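Local coordinates for dUTPase (Streptococcus mutans, PDB 3H6X), which probably hydrolyses dUTP to dUMP and diphosphate, at residues N17-R22 and T50-Y55; A54-G59 and G122-F127. One frame throughout, in Å; residues are numbered along the deposited sequence.

In the fold
Two contacts follow one another along a chain that forms a jelly-roll beta-barrel. After strand 6-9 the chain enters a long connection to strand 30-33, and within it residues 17-22 meet residues 50-55; contact 1 thereby closes a loop of 27 intervening residues. Strand 52-55 then hands the chain on to contact 2, where residues 54-59 lie against residues 122-127 at the end of strand 118-126, closing a larger loop of 62 residues. The loops come in succession and are neither nested nor interlaced: they share just Ala54 and Tyr55. Strand 52-55 is thus tied to the early connection and to the last strand, with contact centres about 14 Å apart.

Contact 1: N17-R22 and T50-Y55; sequences NLLPKR and TGVKAY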
loop_
_atom_site.group_PDB
_atom_site.type_symbol
_atom_site.label_atom_id
_atom_site.label_comp_id
_atom_site.label_asym_id
_atom_site.label_seq_id
_atom_site.Cartn_x
_atom_site.Cartn_y
_atom_site.Cartn_z
ATOM N N ASN B 17 24.404 11.539 -4.523
ATOM C CA ASN B 17 24.093 10.125 -4.671
ATOM C C ASN B 17 22.726 9.799 -4.076
ATOM O O ASN B 17 22.105 8.810 -4.447
ATOM C CB ASN B 17 25.159 9.288 -3.969
ATOM C CG ASN B 17 25.282 7.896 -4.551
ATOM O OD1 ASN B 17 24.827 7.630 -5.661
ATOM N ND2 ASN B 17 25.913 7.001 -3.806
ATOM N N LEU B 18 22.270 10.622 -3.131
ATOM C CA LEU B 18 20.972 10.369 -2.479
ATOM C C LEU B 18 19.770 10.780 -3.318
ATOM O O LEU B 18 18.641 10.454 -2.972
ATOM C CB LEU B 18 20.876 11.093 -1.136
ATOM C CG LEU B 18 21.884 10.629 -0.092
ATOM C CD1 LEU B 18 21.827 11.497 1.173
ATOM C CD2 LEU B 18 21.633 9.174 0.252
ATOM N N LEU B 19 19.994 11.511 -4.403
ATOM C CA LEU B 19 18.865 11.941 -5.225
ATOM C C LEU B 19 18.300 10.715 -5.968
ATOM O O LEU B 19 19.027 10.052 -6.697
ATOM C CB LEU B 19 19.316 13.027 -6.214
ATOM C CG LEU B 19 19.561 14.408 -5.574
ATOM C CD1 LEU B 19 20.254 15.333 -6.554
ATOM C CD2 LEU B 19 18.260 15.025 -5.089
ATOM N N PRO B 20 17.001 10.409 -5.774
ATOM C CA PRO B 20 16.456 9.144 -6.305
ATOM C C PRO B 20 16.400 9.088 -7.827
ATOM O O PRO B 20 16.137 10.100 -8.478
ATOM C CB PRO B 20 15.022 9.108 -5.744
ATOM C CG PRO B 20 15.063 10.013 -4.524
ATOM C CD PRO B 20 16.046 11.101 -4.888
ATOM N N LYS B 21 16.634 7.895 -8.375
ATOM C CA LYS B 21 16.438 7.695 -9.806
ATOM C C LYS B 21 15.664 6.413 -10.045
ATOM O O LYS B 21 15.523 5.589 -9.135
ATOM C CB LYS B 21 17.778 7.649 -10.540
ATOM C CG LYS B 21 18.617 6.437 -10.219
ATOM C CD LYS B 21 19.941 6.470 -10.981
ATOM C CE LYS B 21 20.853 5.306 -10.576
ATOM N NZ LYS B 21 22.144 5.341 -11.338
ATOM N N ARG B 22 15.140 6.251 -11.257
ATOM C CA ARG B 22 14.439 5.016 -11.596
ATOM C C ARG B 22 15.453 4.020 -12.111
ATOM O O ARG B 22 16.406 4.404 -12.812
ATOM C CB ARG B 22 13.370 5.268 -12.659
ATOM C CG ARG B 22 12.289 6.234 -12.214
ATOM C CD ARG B 22 11.188 6.295 -13.243
ATOM N NE ARG B 22 11.646 6.892 -14.490
ATOM C CZ ARG B 22 11.181 6.546 -15.685
ATOM N NH1 ARG B 22 10.262 5.598 -15.789
ATOM N NH2 ARG B 22 11.627 7.155 -16.776
ATOM N N THR B 50 16.225 9.707 4.660
ATOM C CA THR B 50 16.362 9.475 3.262
ATOM C C THR B 50 17.172 10.647 2.649
ATOM O O THR B 50 17.704 10.563 1.539
ATOM C CB THR B 50 14.900 9.411 2.854
ATOM O OG1 THR B 50 14.482 8.091 2.478
ATOM C CG2 THR B 50 14.448 10.532 2.066
ATOM N N GLY B 51 17.296 11.737 3.406
ATOM C CA GLY B 51 18.084 12.885 2.963
ATOM C C GLY B 51 17.426 13.794 1.935
ATOM O O GLY B 51 17.995 14.831 1.563
ATOM N N VAL B 52 16.211 13.445 1.509
ATOM C CA VAL B 52 15.541 14.226 0.465
ATOM C C VAL B 52 14.140 14.712 0.832
ATOM O O VAL B 52 13.503 14.190 1.744
ATOM C CB VAL B 52 15.464 13.439 -0.870
ATOM C CG1 VAL B 52 16.874 13.125 -1.399
ATOM C CG2 VAL B 52 14.622 12.173 -0.725
ATOM N N LYS B 53 13.701 15.756 0.131
ATOM C CA LYS B 53 12.327 16.244 0.205
ATOM C C LYS B 53 11.767 16.202 -1.209
ATOM O O LYS B 53 12.522 16.066 -2.170
ATOM C CB LYS B 53 12.298 17.677 0.744
ATOM C CG LYS B 53 13.263 18.620 0.011
ATOM C CD LYS B 53 13.348 19.998 0.707
ATOM C CE LYS B 53 14.331 20.912 -0.029
ATOM N NZ LYS B 53 14.580 22.202 0.744
ATOM N N ALA B 54 10.445 16.280 -1.345
ATOM C CA ALA B 54 9.837 16.147 -2.675
ATOM C C ALA B 54 8.818 17.243 -2.913
ATOM O O ALA B 54 8.002 17.499 -2.068
ATOM C CB ALA B 54 9.165 14.780 -2.829
ATOM N N TYR B 55 8.881 17.865 -4.084
ATOM C CA TYR B 55 7.899 18.872 -4.483
ATOM C C TYR B 55 7.049 18.267 -5.593
ATOM O O TYR B 55 7.487 17.327 -6.265
ATOM C CB TYR B 55 8.601 20.165 -4.958
ATOM C CG TYR B 55 9.513 19.967 -6.140
ATOM C CD1 TYR B 55 9.047 20.146 -7.444
ATOM C CD2 TYR B 55 10.848 19.604 -5.952
ATOM C CE1 TYR B 55 9.886 19.975 -8.535
ATOM C CE2 TYR B 55 11.703 19.410 -7.039
ATOM C CZ TYR B 55 11.213 19.600 -8.322
ATOM O OH TYR B 55 12.061 19.397 -9.403
HETATM O O HOH W 1 17.307 9.172 -0.903
#
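The peptide joining Leu18 to Leu19 is the flat group here, and the methyl Val52 CG1 stands over one of its faces, toward the oxygen end, with CG1 3.6 Å from Leu18 O. A water lies close to the peptide plane, at the edge formed by that oxygen. Pro20 adds a puckered ring that meets Val52 at its CD corner, 4.1 Å from Val52 CG1; the two side chains pass alongside with their ends heading opposite ways. Pro20 also packs on Phe7, Tyr30 and Leu32, of strands 6-9 and 30-33.

One methyl therefore serves three residues of the loop. With CG1 anti to its own carbonyl carbon, beside the backbone N (chi1 -62°), Val52 turns this branch onto Leu18, Leu19 and Pro20 together. Leu19 CD2 reaches the methyl Val52 CG1 at 4.4 Å, although the CB of Leu19 points away from the strand; the end of the side chain comes back to it. The looser pairing of Leu18 CB with Val52 CG1, at 4.5 Å, completes the set.

Further along, Leu18 lies against backbone: its CD1 is 4.4 Å from Gly51 CA, where the bare CA of a glycine with positive phi (78°) faces the leucine. The water joins the polar atoms, sitting 2.8 Å from both Leu18 O and Thr50 O in positions to donate to each. It has more acceptors in reach than protons, so these two bonds probably share its hydrogens with others. Gly51 N is in turn hydrogen-bonded to His98 NE2, and Leu18 also packs on Leu9.

Such an apolar seam, with a bridging water at one end, fastens the connection between strands 6-9 and 30-33 against strand 52-55 and the residues leading into it, in the buried interior of the jelly-roll dUTPase barrel.

Contact 2: A54-G59 and G122-F127; sequences AYMQVG and GVFMPF
Gly59 is gripped twice by Phe127, once through the backbone and once through the ring. Phe127 N donates to Gly59 O at 2.9 Å in a nearly straight bond (166°), approaching from above the carbonyl plane. At the same time Gly59 CA lies over one face of the Phe127 ring, 4.0 Å from its centroid, a CH-pi contact. Phe127 CG sits between the backbone N and the carbonyl carbon (chi1 72°), and the ring beyond it meets the glycine backbone, with Phe127 CE1 3.4 Å from Gly59 C. Gly59 O also takes a CA-H...O contact from Pro126 CA at 3.3 Å.

Here the turn leading from strand 52-55 into strand 60-66 meets the end of strand 118-126, within the jelly-roll barrel of a trimeric dUTPase. The end-to-end direction of residues 54-59 lies 27° from that of residues 124-127. Subunits converge nearby: Pro126 packs on Pro126 of the second and third subunits, and Phe127 on Val123 of the third.

Deeper in, the CB of Phe124 is directed at the other segment, and the ring beyond it brings CZ to 4.4 Å from Ala54 CB. Tyr55 O is 3.9 Å from Phe124 CE1. The selenomethionine Met56 places its CE at the edge of the Phe124 ring, but the modelled approach is too short to be trusted. Phe7 meets this ring too.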
loop_
_atom_site.group_PDB
_atom_site.type_symbol
_atom_site.label_atom_id
_atom_site.label_comp_id
_atom_site.label_asym_id
_atom_site.label_seq_id
_atom_site.Cartn_x
_atom_site.Cartn_y
_atom_site.Cartn_z
ATOM N N ALA B 54 10.445 16.280 -1.345
ATOM C CA ALA B 54 9.837 16.147 -2.675
ATOM C C ALA B 54 8.818 17.243 -2.913
ATOM O O ALA B 54 8.002 17.499 -2.068
ATOM C CB ALA B 54 9.165 14.780 -2.829
ATOM N N TYR B 55 8.881 17.865 -4.084
ATOM C CA TYR B 55 7.899 18.872 -4.483
ATOM C C TYR B 55 7.049 18.267 -5.593
ATOM O O TYR B 55 7.487 17.327 -6.265
ATOM C CB TYR B 55 8.601 20.165 -4.958
ATOM C CG TYR B 55 9.513 19.967 -6.140
ATOM C CD1 TYR B 55 9.047 20.146 -7.444
ATOM C CD2 TYR B 55 10.848 19.604 -5.952
ATOM C CE1 TYR B 55 9.886 19.975 -8.535
ATOM C CE2 TYR B 55 11.703 19.410 -7.039
ATOM C CZ TYR B 55 11.213 19.600 -8.322
ATOM O OH TYR B 55 12.061 19.397 -9.403
HETATM N N MSE B 56 5.824 18.762 -5.751
HETATM C CA MSE B 56 4.937 18.239 -6.790
HETATM C C MSE B 56 3.847 19.268 -7.063
HETATM O O MSE B 56 3.833 20.345 -6.446
HETATM C CB MSE B 56 4.317 16.915 -6.321
HETATM C CG MSE B 56 3.564 17.089 -5.011
HETATM SE SE MSE B 56 3.380 15.426 -3.990
HETATM C CE MSE B 56 4.684 14.355 -4.943
ATOM N N GLN B 57 2.945 18.955 -7.983
ATOM C CA GLN B 57 1.908 19.925 -8.335
ATOM C C GLN B 57 0.706 19.769 -7.441
ATOM O O GLN B 57 0.586 18.781 -6.720
ATOM C CB GLN B 57 1.497 19.748 -9.795
ATOM C CG GLN B 57 2.699 19.828 -10.716
ATOM C CD GLN B 57 2.334 20.144 -12.124
ATOM O OE1 GLN B 57 1.821 21.231 -12.404
ATOM N NE2 GLN B 57 2.633 19.213 -13.044
ATOM N N VAL B 58 -0.209 20.728 -7.486
ATOM C CA VAL B 58 -1.459 20.554 -6.758
ATOM C C VAL B 58 -2.177 19.353 -7.398
ATOM O O VAL B 58 -2.155 19.151 -8.620
ATOM C CB VAL B 58 -2.388 21.786 -6.819
ATOM C CG1 VAL B 58 -1.690 22.999 -6.345
ATOM C CG2 VAL B 58 -2.814 22.058 -8.147
ATOM N N GLY B 59 -2.795 18.533 -6.553
ATOM C CA GLY B 59 -3.495 17.352 -7.024
ATOM C C GLY B 59 -2.607 16.150 -7.239
ATOM O O GLY B 59 -3.025 15.161 -7.851
ATOM N N GLY B 122 9.568 5.475 -4.464
ATOM C CA GLY B 122 8.551 6.512 -4.468
ATOM C C GLY B 122 7.897 6.643 -5.838
ATOM O O GLY B 122 8.584 6.683 -6.859
ATOM N N VAL B 123 6.568 6.721 -5.851
ATOM C CA VAL B 123 5.804 6.873 -7.085
ATOM C C VAL B 123 4.917 8.117 -6.986
ATOM O O VAL B 123 4.182 8.278 -6.018
ATOM C CB VAL B 123 4.912 5.639 -7.353
ATOM C CG1 VAL B 123 4.186 5.794 -8.695
ATOM C CG2 VAL B 123 5.744 4.344 -7.325
ATOM N N PHE B 124 4.991 8.995 -7.982
ATOM C CA PHE B 124 4.149 10.192 -8.028
ATOM C C PHE B 124 2.868 9.894 -8.791
ATOM O O PHE B 124 2.934 9.302 -9.877
ATOM C CB PHE B 124 4.882 11.309 -8.778
ATOM C CG PHE B 124 6.081 11.873 -8.045
ATOM C CD1 PHE B 124 5.942 12.981 -7.215
ATOM C CD2 PHE B 124 7.334 11.313 -8.207
ATOM C CE1 PHE B 124 7.030 13.515 -6.570
ATOM C CE2 PHE B 124 8.440 11.850 -7.570
ATOM C CZ PHE B 124 8.290 12.949 -6.742
HETATM N N MSE B 125 1.723 10.317 -8.253
HETATM C CA MSE B 125 0.429 9.978 -8.865
HETATM C C MSE B 125 -0.564 11.121 -8.643
HETATM O O MSE B 125 -0.388 11.915 -7.730
HETATM C CB MSE B 125 -0.139 8.685 -8.263
HETATM C CG MSE B 125 0.766 7.479 -8.456
HETATM SE SE MSE B 125 -0.099 5.900 -7.739
HETATM C CE MSE B 125 -1.140 5.381 -9.213
ATOM N N PRO B 126 -1.619 11.179 -9.471
ATOM C CA PRO B 126 -2.696 12.161 -9.267
ATOM C C PRO B 126 -3.688 11.665 -8.215
ATOM O O PRO B 126 -3.881 10.452 -8.038
ATOM C CB PRO B 126 -3.403 12.188 -10.630
ATOM C CG PRO B 126 -3.219 10.782 -11.144
ATOM C CD PRO B 126 -1.824 10.378 -10.696
ATOM N N PHE B 127 -4.311 12.596 -7.511
ATOM C CA PHE B 127 -5.439 12.256 -6.638
ATOM C C PHE B 127 -6.604 13.210 -6.891
ATOM O O PHE B 127 -6.436 14.248 -7.530
ATOM C CB PHE B 127 -5.046 12.264 -5.157
ATOM C CG PHE B 127 -4.802 13.635 -4.586
ATOM C CD1 PHE B 127 -3.523 14.162 -4.558
ATOM C CD2 PHE B 127 -5.847 14.383 -4.044
ATOM C CE1 PHE B 127 -3.273 15.401 -4.022
ATOM C CE2 PHE B 127 -5.602 15.650 -3.491
ATOM C CZ PHE B 127 -4.300 16.153 -3.489
#